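PDB 7OSK: arabinogalactan endo-1,4-beta-galactosidase from Ignisphaera aggregans, which probably hydrolyses internal beta-1,4-galactosidic bonds of arabinogalactan, this chain being the family 53 catalytic domain of a longer protein. Local coordinates for residues V95-Y100 / S148-W153; I133-S138 / N171-M176; G189-N194 / V230-G235; G104-G109 / W364-G369. All coordinates share one frame; numbering follows the deposited sequence.

Contact 1. Residues V95-Y100 / S148-W153; sequences VWNDPY and SKPKAW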
# COMPACT_ATOMS: atom_id res chain seq x y z
N VAL A 95 2.83 0.25 -8.78
CA VAL A 95 3.38 0.40 -10.12
C VAL A 95 2.31 0.12 -11.17
O VAL A 95 1.77 -0.99 -11.25
CB VAL A 95 4.59 -0.55 -10.35
CG1 VAL A 95 5.08 -0.48 -11.79
CG2 VAL A 95 5.72 -0.23 -9.39
N TRP A 96 2.00 1.14 -11.97
CA TRP A 96 1.09 1.00 -13.10
C TRP A 96 1.91 0.77 -14.36
O TRP A 96 3.01 1.31 -14.50
CB TRP A 96 0.21 2.23 -13.24
CG TRP A 96 -0.76 2.42 -12.10
CD1 TRP A 96 -1.47 1.45 -11.46
CD2 TRP A 96 -1.10 3.66 -11.46
NE1 TRP A 96 -2.24 2.00 -10.46
CE2 TRP A 96 -2.03 3.36 -10.45
CE3 TRP A 96 -0.72 4.99 -11.65
CZ2 TRP A 96 -2.58 4.34 -9.62
CZ3 TRP A 96 -1.27 5.96 -10.83
CH2 TRP A 96 -2.18 5.63 -9.83
N ASN A 97 1.38 -0.03 -15.28
CA ASN A 97 2.11 -0.41 -16.48
C ASN A 97 2.35 0.78 -17.40
O ASN A 97 3.48 1.04 -17.80
CB ASN A 97 1.36 -1.50 -17.24
CG ASN A 97 1.26 -2.80 -16.45
OD1 ASN A 97 1.20 -2.79 -15.22
ND2 ASN A 97 1.25 -3.92 -17.15
N ASP A 98 1.28 1.50 -17.72
CA ASP A 98 1.36 2.66 -18.61
C ASP A 98 0.29 3.68 -18.25
O ASP A 98 -0.75 3.75 -18.90
CB ASP A 98 1.21 2.23 -20.07
CG ASP A 98 1.32 3.39 -21.03
OD1 ASP A 98 2.09 4.33 -20.75
OD2 ASP A 98 0.63 3.36 -22.07
N PRO A 99 0.54 4.48 -17.20
CA PRO A 99 -0.41 5.50 -16.74
C PRO A 99 -0.41 6.76 -17.61
O PRO A 99 -0.45 7.88 -17.10
CB PRO A 99 0.07 5.80 -15.32
CG PRO A 99 1.53 5.54 -15.36
CD PRO A 99 1.72 4.40 -16.31
N TYR A 100 -0.37 6.56 -18.92
CA TYR A 100 -0.39 7.64 -19.90
C TYR A 100 -1.37 7.28 -21.01
O TYR A 100 -1.63 6.10 -21.22
CB TYR A 100 1.00 7.89 -20.48
CG TYR A 100 2.09 8.04 -19.43
CD1 TYR A 100 2.72 6.92 -18.90
CD2 TYR A 100 2.48 9.29 -18.98
CE1 TYR A 100 3.71 7.05 -17.95
CE2 TYR A 100 3.47 9.43 -18.03
CZ TYR A 100 4.08 8.31 -17.52
OH TYR A 100 5.07 8.43 -16.57
N SER A 148 -8.99 -2.89 -14.44
CA SER A 148 -8.82 -2.75 -15.88
C SER A 148 -7.53 -3.40 -16.37
O SER A 148 -6.45 -3.12 -15.85
CB SER A 148 -8.83 -1.28 -16.28
OG SER A 148 -10.08 -0.68 -15.99
N LYS A 149 -7.66 -4.27 -17.37
CA LYS A 149 -6.48 -4.78 -18.05
C LYS A 149 -5.78 -3.61 -18.73
O LYS A 149 -6.46 -2.75 -19.29
CB LYS A 149 -6.86 -5.85 -19.08
CG LYS A 149 -7.49 -7.10 -18.49
CD LYS A 149 -7.67 -8.20 -19.52
CE LYS A 149 -8.71 -7.85 -20.57
NZ LYS A 149 -8.94 -8.97 -21.52
N PRO A 150 -4.44 -3.57 -18.67
CA PRO A 150 -3.72 -2.49 -19.36
C PRO A 150 -4.13 -2.37 -20.83
O PRO A 150 -4.59 -3.35 -21.41
CB PRO A 150 -2.26 -2.90 -19.22
CG PRO A 150 -2.22 -3.71 -17.97
CD PRO A 150 -3.53 -4.44 -17.91
N LYS A 151 -3.98 -1.17 -21.40
CA LYS A 151 -4.45 -0.89 -22.75
C LYS A 151 -3.94 -1.89 -23.79
O LYS A 151 -4.66 -2.23 -24.73
CB LYS A 151 -4.03 0.52 -23.17
CG LYS A 151 -4.78 1.63 -22.45
CD LYS A 151 -4.25 3.00 -22.83
CE LYS A 151 -3.12 3.45 -21.92
NZ LYS A 151 -1.86 2.66 -22.07
N ALA A 152 -2.71 -2.35 -23.61
CA ALA A 152 -2.08 -3.25 -24.58
C ALA A 152 -2.44 -4.71 -24.32
O ALA A 152 -2.16 -5.58 -25.15
CB ALA A 152 -0.58 -3.07 -24.56
N TRP A 153 -3.04 -4.98 -23.16
CA TRP A 153 -3.44 -6.34 -22.79
C TRP A 153 -4.94 -6.56 -23.01
O TRP A 153 -5.43 -7.68 -22.86
CB TRP A 153 -3.10 -6.61 -21.32
CG TRP A 153 -1.64 -6.54 -20.99
CD1 TRP A 153 -0.63 -6.16 -21.82
CD2 TRP A 153 -1.02 -6.87 -19.74
NE1 TRP A 153 0.58 -6.23 -21.17
CE2 TRP A 153 0.36 -6.66 -19.89
CE3 TRP A 153 -1.51 -7.32 -18.51
CZ2 TRP A 153 1.27 -6.89 -18.85
CZ3 TRP A 153 -0.61 -7.55 -17.48
CH2 TRP A 153 0.76 -7.33 -17.66

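Contact 2. Residues I133-S138 / N171-M176; sequences IDFHYS and NALKYM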
# COMPACT_ATOMS: atom_id res chain seq x y z
N ILE A 133 6.74 -3.72 -3.52
CA ILE A 133 6.20 -3.23 -4.78
C ILE A 133 4.84 -3.85 -5.05
O ILE A 133 4.66 -5.06 -4.96
CB ILE A 133 7.14 -3.51 -5.97
CG1 ILE A 133 8.39 -2.63 -5.86
CG2 ILE A 133 6.43 -3.28 -7.30
CD1 ILE A 133 8.13 -1.14 -5.97
N ASP A 134 3.89 -2.98 -5.39
CA ASP A 134 2.51 -3.36 -5.61
C ASP A 134 2.13 -3.21 -7.08
O ASP A 134 1.65 -2.16 -7.50
CB ASP A 134 1.60 -2.51 -4.71
CG ASP A 134 0.13 -2.67 -5.05
OD1 ASP A 134 -0.28 -3.76 -5.48
OD2 ASP A 134 -0.63 -1.69 -4.88
N PHE A 135 2.35 -4.27 -7.85
CA PHE A 135 1.96 -4.28 -9.26
C PHE A 135 0.44 -4.37 -9.39
O PHE A 135 -0.14 -5.44 -9.23
CB PHE A 135 2.62 -5.44 -10.00
CG PHE A 135 4.12 -5.37 -10.03
CD1 PHE A 135 4.76 -4.41 -10.79
CD2 PHE A 135 4.88 -6.28 -9.32
CE1 PHE A 135 6.14 -4.35 -10.83
CE2 PHE A 135 6.26 -6.23 -9.36
CZ PHE A 135 6.89 -5.26 -10.11
N HIS A 136 -0.20 -3.25 -9.70
CA HIS A 136 -1.65 -3.23 -9.88
C HIS A 136 -2.07 -4.05 -11.10
O HIS A 136 -3.22 -4.47 -11.20
CB HIS A 136 -2.16 -1.79 -10.02
CG HIS A 136 -2.19 -1.04 -8.73
ND1 HIS A 136 -3.23 -0.20 -8.38
CD2 HIS A 136 -1.31 -0.99 -7.70
CE1 HIS A 136 -2.99 0.32 -7.19
NE2 HIS A 136 -1.83 -0.14 -6.76
N TYR A 137 -1.12 -4.30 -12.00
CA TYR A 137 -1.40 -4.95 -13.28
C TYR A 137 -2.57 -4.24 -13.97
O TYR A 137 -3.50 -4.86 -14.46
CB TYR A 137 -1.70 -6.44 -13.07
CG TYR A 137 -0.47 -7.22 -12.64
CD1 TYR A 137 0.55 -7.50 -13.55
CD2 TYR A 137 -0.32 -7.66 -11.34
CE1 TYR A 137 1.67 -8.20 -13.17
CE2 TYR A 137 0.80 -8.37 -10.95
CZ TYR A 137 1.80 -8.64 -11.87
OH TYR A 137 2.92 -9.34 -11.48
N SER A 138 -2.47 -2.92 -13.98
CA SER A 138 -3.43 -2.04 -14.64
C SER A 138 -2.69 -0.77 -15.03
O SER A 138 -1.61 -0.51 -14.50
CB SER A 138 -4.61 -1.73 -13.71
OG SER A 138 -5.52 -0.83 -14.31
N ASN A 171 10.60 -8.91 -16.70
CA ASN A 171 11.36 -7.75 -17.16
C ASN A 171 11.22 -6.57 -16.20
O ASN A 171 12.15 -5.80 -16.03
CB ASN A 171 10.91 -7.35 -18.56
CG ASN A 171 11.44 -8.28 -19.64
OD1 ASN A 171 12.58 -8.74 -19.58
ND2 ASN A 171 10.61 -8.56 -20.64
N ALA A 172 10.05 -6.44 -15.59
CA ALA A 172 9.82 -5.38 -14.61
C ALA A 172 10.79 -5.53 -13.44
O ALA A 172 11.51 -4.60 -13.12
CB ALA A 172 8.38 -5.40 -14.11
N LEU A 173 10.81 -6.71 -12.83
CA LEU A 173 11.69 -6.94 -11.68
C LEU A 173 13.16 -7.01 -12.10
O LEU A 173 14.04 -6.68 -11.32
CB LEU A 173 11.28 -8.23 -10.95
CG LEU A 173 9.91 -8.19 -10.28
CD1 LEU A 173 9.57 -9.53 -9.68
CD2 LEU A 173 9.84 -7.10 -9.21
N LYS A 174 13.41 -7.44 -13.34
CA LYS A 174 14.77 -7.42 -13.87
C LYS A 174 15.25 -5.98 -14.03
O LYS A 174 16.44 -5.70 -13.91
CB LYS A 174 14.84 -8.15 -15.22
CG LYS A 174 15.39 -9.57 -15.14
CD LYS A 174 16.85 -9.59 -14.72
CE LYS A 174 17.40 -11.00 -14.66
NZ LYS A 174 18.74 -11.04 -14.01
N TYR A 175 14.32 -5.07 -14.31
CA TYR A 175 14.63 -3.65 -14.43
C TYR A 175 15.01 -3.07 -13.07
O TYR A 175 16.00 -2.34 -12.95
CB TYR A 175 13.45 -2.89 -15.03
CG TYR A 175 13.62 -1.39 -15.09
CD1 TYR A 175 13.25 -0.59 -14.02
CD2 TYR A 175 14.14 -0.78 -16.22
CE1 TYR A 175 13.40 0.79 -14.07
CE2 TYR A 175 14.29 0.60 -16.28
CZ TYR A 175 13.92 1.38 -15.21
OH TYR A 175 14.07 2.74 -15.26
N MET A 176 14.24 -3.41 -12.04
CA MET A 176 14.47 -2.89 -10.70
C MET A 176 15.76 -3.43 -10.10
O MET A 176 16.46 -2.73 -9.36
CB MET A 176 13.29 -3.22 -9.78
CG MET A 176 11.93 -2.86 -10.36
SD MET A 176 10.59 -2.92 -9.15
CE MET A 176 11.03 -1.53 -8.11

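Contact 3. Residues G189-N194 / V230-G235; sequences GNEINN and VIHLAG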
# COMPACT_ATOMS: atom_id res chain seq x y z
N GLY A 189 -1.01 -7.93 -7.67
CA GLY A 189 -2.29 -7.26 -7.80
C GLY A 189 -2.61 -6.45 -6.56
O GLY A 189 -2.01 -6.68 -5.51
N ASN A 190 -3.54 -5.51 -6.68
CA ASN A 190 -3.95 -4.69 -5.54
C ASN A 190 -5.39 -4.94 -5.16
O ASN A 190 -6.31 -4.68 -5.94
CB ASN A 190 -3.76 -3.20 -5.84
CG ASN A 190 -3.86 -2.34 -4.59
OD1 ASN A 190 -2.98 -2.38 -3.73
ND2 ASN A 190 -4.94 -1.57 -4.48
N GLU A 191 -5.58 -5.44 -3.94
CA GLU A 191 -6.91 -5.77 -3.42
C GLU A 191 -7.66 -6.64 -4.43
O GLU A 191 -8.67 -6.23 -5.00
CB GLU A 191 -7.69 -4.50 -3.10
CG GLU A 191 -7.03 -3.65 -2.02
CD GLU A 191 -7.81 -2.39 -1.70
OE1 GLU A 191 -8.92 -2.21 -2.25
OE2 GLU A 191 -7.31 -1.57 -0.90
N ILE A 192 -7.15 -7.85 -4.63
CA ILE A 192 -7.65 -8.75 -5.66
C ILE A 192 -8.80 -9.63 -5.14
O ILE A 192 -8.89 -10.80 -5.47
CB ILE A 192 -6.52 -9.65 -6.20
CG1 ILE A 192 -5.75 -10.30 -5.04
CG2 ILE A 192 -5.55 -8.83 -7.04
CD1 ILE A 192 -5.14 -11.64 -5.39
N ASN A 193 -9.67 -9.03 -4.32
CA ASN A 193 -10.82 -9.74 -3.77
C ASN A 193 -11.67 -10.37 -4.87
O ASN A 193 -11.95 -11.57 -4.84
CB ASN A 193 -11.69 -8.78 -2.95
CG ASN A 193 -10.94 -8.16 -1.78
OD1 ASN A 193 -9.77 -7.80 -1.91
ND2 ASN A 193 -11.61 -8.04 -0.64
N ASN A 194 -12.05 -9.56 -5.85
CA ASN A 194 -12.86 -10.02 -6.97
C ASN A 194 -11.97 -10.36 -8.16
O ASN A 194 -12.40 -10.31 -9.31
CB ASN A 194 -13.88 -8.95 -7.35
CG ASN A 194 -14.81 -8.60 -6.21
OD1 ASN A 194 -15.16 -9.46 -5.40
ND2 ASN A 194 -15.20 -7.34 -6.12
N VAL A 230 2.99 -11.49 -1.93
CA VAL A 230 1.95 -10.91 -1.10
C VAL A 230 0.60 -10.94 -1.81
O VAL A 230 0.44 -10.36 -2.89
CB VAL A 230 2.28 -9.46 -0.72
CG1 VAL A 230 1.22 -8.90 0.22
CG2 VAL A 230 3.66 -9.38 -0.07
N ILE A 231 -0.36 -11.62 -1.20
CA ILE A 231 -1.74 -11.61 -1.66
C ILE A 231 -2.51 -10.57 -0.86
O ILE A 231 -2.69 -10.72 0.35
CB ILE A 231 -2.39 -13.00 -1.51
CG1 ILE A 231 -1.71 -14.02 -2.43
CG2 ILE A 231 -3.89 -12.94 -1.82
CD1 ILE A 231 -1.80 -13.70 -3.92
N HIS A 232 -2.97 -9.53 -1.55
CA HIS A 232 -3.60 -8.39 -0.90
C HIS A 232 -5.12 -8.44 -1.03
O HIS A 232 -5.66 -8.61 -2.12
CB HIS A 232 -3.06 -7.09 -1.51
CG HIS A 232 -3.55 -5.85 -0.84
ND1 HIS A 232 -3.43 -4.60 -1.40
CD2 HIS A 232 -4.15 -5.66 0.36
CE1 HIS A 232 -3.94 -3.69 -0.59
NE2 HIS A 232 -4.39 -4.31 0.49
N LEU A 233 -5.80 -8.31 0.11
CA LEU A 233 -7.25 -8.27 0.15
C LEU A 233 -7.74 -7.04 0.90
O LEU A 233 -7.03 -6.51 1.76
CB LEU A 233 -7.81 -9.53 0.80
CG LEU A 233 -7.59 -10.85 0.05
CD1 LEU A 233 -8.20 -12.00 0.83
CD2 LEU A 233 -8.18 -10.79 -1.35
N ALA A 234 -8.95 -6.59 0.58
CA ALA A 234 -9.54 -5.42 1.21
C ALA A 234 -10.70 -5.81 2.13
O ALA A 234 -11.49 -6.71 1.82
CB ALA A 234 -10.01 -4.44 0.16
N GLY A 235 -10.81 -5.11 3.25
CA GLY A 235 -11.85 -5.37 4.23
C GLY A 235 -11.37 -6.29 5.33
O GLY A 235 -10.23 -6.75 5.31
O HOH W 1 -1.93 -9.06 -3.95

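Contact 4. Residues G104-G109 / W364-G369; sequences GRPYGG and WKTGEG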
# COMPACT_ATOMS: atom_id res chain seq x y z
N GLY A 104 0.47 10.65 -24.85
CA GLY A 104 1.59 10.80 -23.94
C GLY A 104 1.25 11.51 -22.64
O GLY A 104 2.10 11.61 -21.76
N ARG A 105 0.02 12.02 -22.53
CA ARG A 105 -0.38 12.75 -21.33
C ARG A 105 -0.61 11.79 -20.15
O ARG A 105 -1.22 10.74 -20.32
CB ARG A 105 -1.66 13.55 -21.59
CG ARG A 105 -1.54 14.56 -22.73
CD ARG A 105 -2.49 15.73 -22.53
NE ARG A 105 -3.88 15.32 -22.38
CZ ARG A 105 -4.73 15.15 -23.40
NH1 ARG A 105 -4.34 15.36 -24.65
NH2 ARG A 105 -5.98 14.78 -23.16
N PRO A 106 -0.11 12.16 -18.96
CA PRO A 106 -0.25 11.29 -17.78
C PRO A 106 -1.66 11.26 -17.19
O PRO A 106 -2.37 12.26 -17.24
CB PRO A 106 0.74 11.91 -16.78
CG PRO A 106 0.78 13.34 -17.15
CD PRO A 106 0.63 13.40 -18.64
N TYR A 107 -2.04 10.12 -16.62
CA TYR A 107 -3.35 9.97 -15.99
C TYR A 107 -3.43 10.73 -14.67
O TYR A 107 -4.47 11.31 -14.35
CB TYR A 107 -3.65 8.48 -15.74
CG TYR A 107 -3.96 7.66 -16.99
CD1 TYR A 107 -4.23 8.27 -18.21
CD2 TYR A 107 -4.00 6.28 -16.93
CE1 TYR A 107 -4.52 7.53 -19.33
CE2 TYR A 107 -4.29 5.52 -18.05
CZ TYR A 107 -4.55 6.15 -19.25
OH TYR A 107 -4.83 5.40 -20.37
N GLY A 108 -2.34 10.72 -13.92
CA GLY A 108 -2.29 11.37 -12.61
C GLY A 108 -2.21 10.35 -11.49
O GLY A 108 -1.81 9.21 -11.69
N GLY A 109 -2.61 10.77 -10.29
CA GLY A 109 -2.59 9.91 -9.13
C GLY A 109 -1.18 9.45 -8.80
O GLY A 109 -0.98 8.33 -8.30
N TRP A 364 -5.26 13.48 -7.42
CA TRP A 364 -5.57 12.06 -7.61
C TRP A 364 -5.76 11.74 -9.08
O TRP A 364 -5.80 10.57 -9.48
CB TRP A 364 -6.82 11.68 -6.83
CG TRP A 364 -8.08 12.01 -7.57
CD1 TRP A 364 -8.67 13.24 -7.68
CD2 TRP A 364 -8.91 11.10 -8.31
NE1 TRP A 364 -9.81 13.15 -8.45
CE2 TRP A 364 -9.98 11.85 -8.84
CE3 TRP A 364 -8.85 9.73 -8.56
CZ2 TRP A 364 -10.98 11.26 -9.61
CZ3 TRP A 364 -9.84 9.16 -9.33
CH2 TRP A 364 -10.89 9.92 -9.85
N LYS A 365 -5.88 12.79 -9.89
CA LYS A 365 -6.18 12.65 -11.31
C LYS A 365 -5.65 13.89 -12.02
O LYS A 365 -5.57 14.96 -11.43
CB LYS A 365 -7.69 12.49 -11.52
CG LYS A 365 -8.11 12.21 -12.95
CD LYS A 365 -9.62 12.04 -13.04
CE LYS A 365 -10.06 11.70 -14.46
NZ LYS A 365 -11.53 11.45 -14.54
N THR A 366 -5.28 13.74 -13.29
CA THR A 366 -4.85 14.88 -14.08
C THR A 366 -5.97 15.90 -14.15
O THR A 366 -7.08 15.60 -14.60
CB THR A 366 -4.44 14.45 -15.50
OG1 THR A 366 -3.26 13.63 -15.43
CG2 THR A 366 -4.15 15.67 -16.38
N GLY A 367 -5.69 17.12 -13.69
CA GLY A 367 -6.65 18.20 -13.72
C GLY A 367 -7.41 18.38 -12.41
O GLY A 367 -7.87 19.48 -12.11
N GLU A 368 -7.53 17.30 -11.64
CA GLU A 368 -8.23 17.36 -10.36
C GLU A 368 -7.23 17.41 -9.21
O GLU A 368 -6.02 17.33 -9.42
CB GLU A 368 -9.17 16.16 -10.21
CG GLU A 368 -10.22 16.08 -11.31
CD GLU A 368 -11.32 15.08 -11.03
OE1 GLU A 368 -11.58 14.78 -9.84
OE2 GLU A 368 -11.94 14.59 -12.00
N GLY A 369 -7.75 17.54 -7.99
CA GLY A 369 -6.92 17.79 -6.83
C GLY A 369 -6.76 16.62 -5.88
O GLY A 369 -6.94 15.46 -6.27

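Contact 1. Residues V95-Y100 / S148-W153
D98 and K151 supply the ionic part of this contact, a salt bridge of 2.6 Å between D98 OD2 and K151 NZ. The ammonium group meets the oxygen from above, 36° out of the carboxylate plane. The lysine chain runs straight as far as CD and then bends twice, with chi4 of 68° turning NZ toward the aspartate. D139 is a second salt-bridge partner of the same NZ, so one lysine draws together two acids from different loops.

Both segments belong to the loops that follow strands 90-95 and 130-135 of the (beta/alpha)8 barrel, the family 53 fold, and they meet before the chain returns to helices 114-126 and 158-178.

The second kind of interaction sets an amide over a ring. N97 ND2 lies 3.3 Å above the W153 ring plane, offset toward the rim of the six-membered part, at 3.4 Å from W153 CZ2. The amide plane stands nearly upright on the indole, at 82° to it.

Plain van der Waals packing adds to this: P150 CG lies over the same face of W153, 3.6 Å from N97 ND2, while W153 also makes apolar contacts with L161, A164 and V165 of helix 158-178.

Contact 2. Residues I133-S138 / N171-M176
I133 and F135 pack against A172, L173 and M176 in a purely apolar, fully buried strand-to-helix contact on the outside of the (beta/alpha)8 barrel. Helix 158-178 is the helix that follows strand 130-135 in the chain, and the short segments run nearly antiparallel, 154° apart in direction with their axes 12.0 Å from each other.

That gap is closed by side chains alone. I133 and M176 reach toward each other tip to tip, bringing I133 CD1 and M176 CE to 3.6 Å. The methionine is extended through chi2 and turns at chi3 (68°), which carries its methyl group toward the isoleucine; I133 CG1 lies as close to that methyl as CD1 does.

The F135 ring meets the helix with its CE1, CE2 and CZ atoms. L173 CD2 lies in the ring plane at its edge, 3.6 Å from F135 CZ, whereas A172 CB approaches F135 CE1 obliquely at 4.1 Å. I133 CG2, from the same strand, sits 3.4 Å above one face of the phenyl group, offset toward its rim, and the ring of W168 meets F135 almost perpendicularly.

Neighbouring elements complete the layer: I133 also touches L93 and V95 of strand 90-95, F135 and L173 both reach V186 of strand 185-188, and M176 packs on T118 of helix 114-126.

Contact 3. Residues G189-N194 / V230-G235
H232 and E191 lie side by side and point the same way at the C-terminal end of the (beta/alpha)8 barrel, where the loop after strand 185-188 folds over strand 228-234. In this clan of glycoside hydrolases the Asn-Glu pair after the fourth strand typically carries the acid/base, so N190 and E191 probably line the active site.

With CG anti to the backbone N (chi1 -175°), the H232 ring lies alongside the N190 and E191 side chains. E191 CG rests over one face of the imidazole, a CH-pi contact 3.7 Å from the ring centroid and 25° off its normal, and the carboxylate stands at 83° to the ring. S261 OG hydrogen-bonds both E191 OE2 and H232 NE2, holding the two tips to a common partner. At the ring edge, in plane, N190 OD1 takes a weak hydrogen bond from H232 ND1 at 3.2 Å, while N190 ND2 is engaged by A142 O.

N193 reads both polar atoms of one strand residue: A234 N gives a bond to N193 OD1 (2.9 Å), and N193 ND2 gives one to A234 O (2.8 Å), each on an in-plane lone pair. Between these grips, I192 N donates to H232 O at 3.0 Å, and I192 CD1 packs on I231 CG2.

A water fills the other end, lying 2.8 Å from G189 O and accepting a hydrogen bond from H232 N at 2.7 Å.

Contact 4. Residues G104-G109 / W364-G369
T366 leans on the carbonyls of P106 and Y107, and its side chain can be followed outward atom by atom. CB lies 3.3 Å from Y107 O. At the branch, OG1 is anti to the carbonyl carbon and beside the backbone N (chi1 -66°), which directs the hydroxyl to the same strip of backbone that the T366 amide addresses. OG1 points at P106 O, but at the modelled 2.4 Å this bond is doubtful; OG1 also lies 2.8 Å from Y107 O. CG2, the other tip, passes P106 O more loosely, at 3.9 Å.

The firmer link is in the backbone: T366 N donates to Y107 O at 2.8 Å, with an N-H...O angle of 153°. The two loops run in nearly opposite directions here, 163° apart, and draw close at the glycines, G109 CA lying 4.0 Å from W364 CA.

A type II beta turn from K365 to E368 presents T366 and is closed by E368 N to K365 O (3.1 Å). At its base W364 NE1 donates to E368 OE1 at 2.8 Å, and K365 CB sits over the centre of the indole. The same indole meets the ring of H305, a calcium ligand.

In the barrel, the contact joins the loop between strand 90-95 and helix 114-126 to the loop after strand 346-352, with strand 51-55 lying between those two strands in the sheet order.

How the contacts relate
Contacts 1 and 4 tie loops of the barrel together, while contact 2 packs a strand on a helix beside them. Contacts 1 and 2, with centres 12 Å apart, are joined where V95 N lies 3.0 Å from D134 O and N97 N lies 3.1 Å from S138 O. Contact 1 continues into contact 4 through P99 O and Y107 N, 2.8 Å apart. Contact 3 adjoins contact 2 in the barrel interior, where D134 and N190 meet. Contact 3 probably borders the active site; a hexanediol about 6 Å from the E191 side chain probably comes from the crystallisation liquor. Contact 4, its centre about 24 Å from that of contact 3, instead approaches the calcium ion, about 9 Å from the W364 side chain.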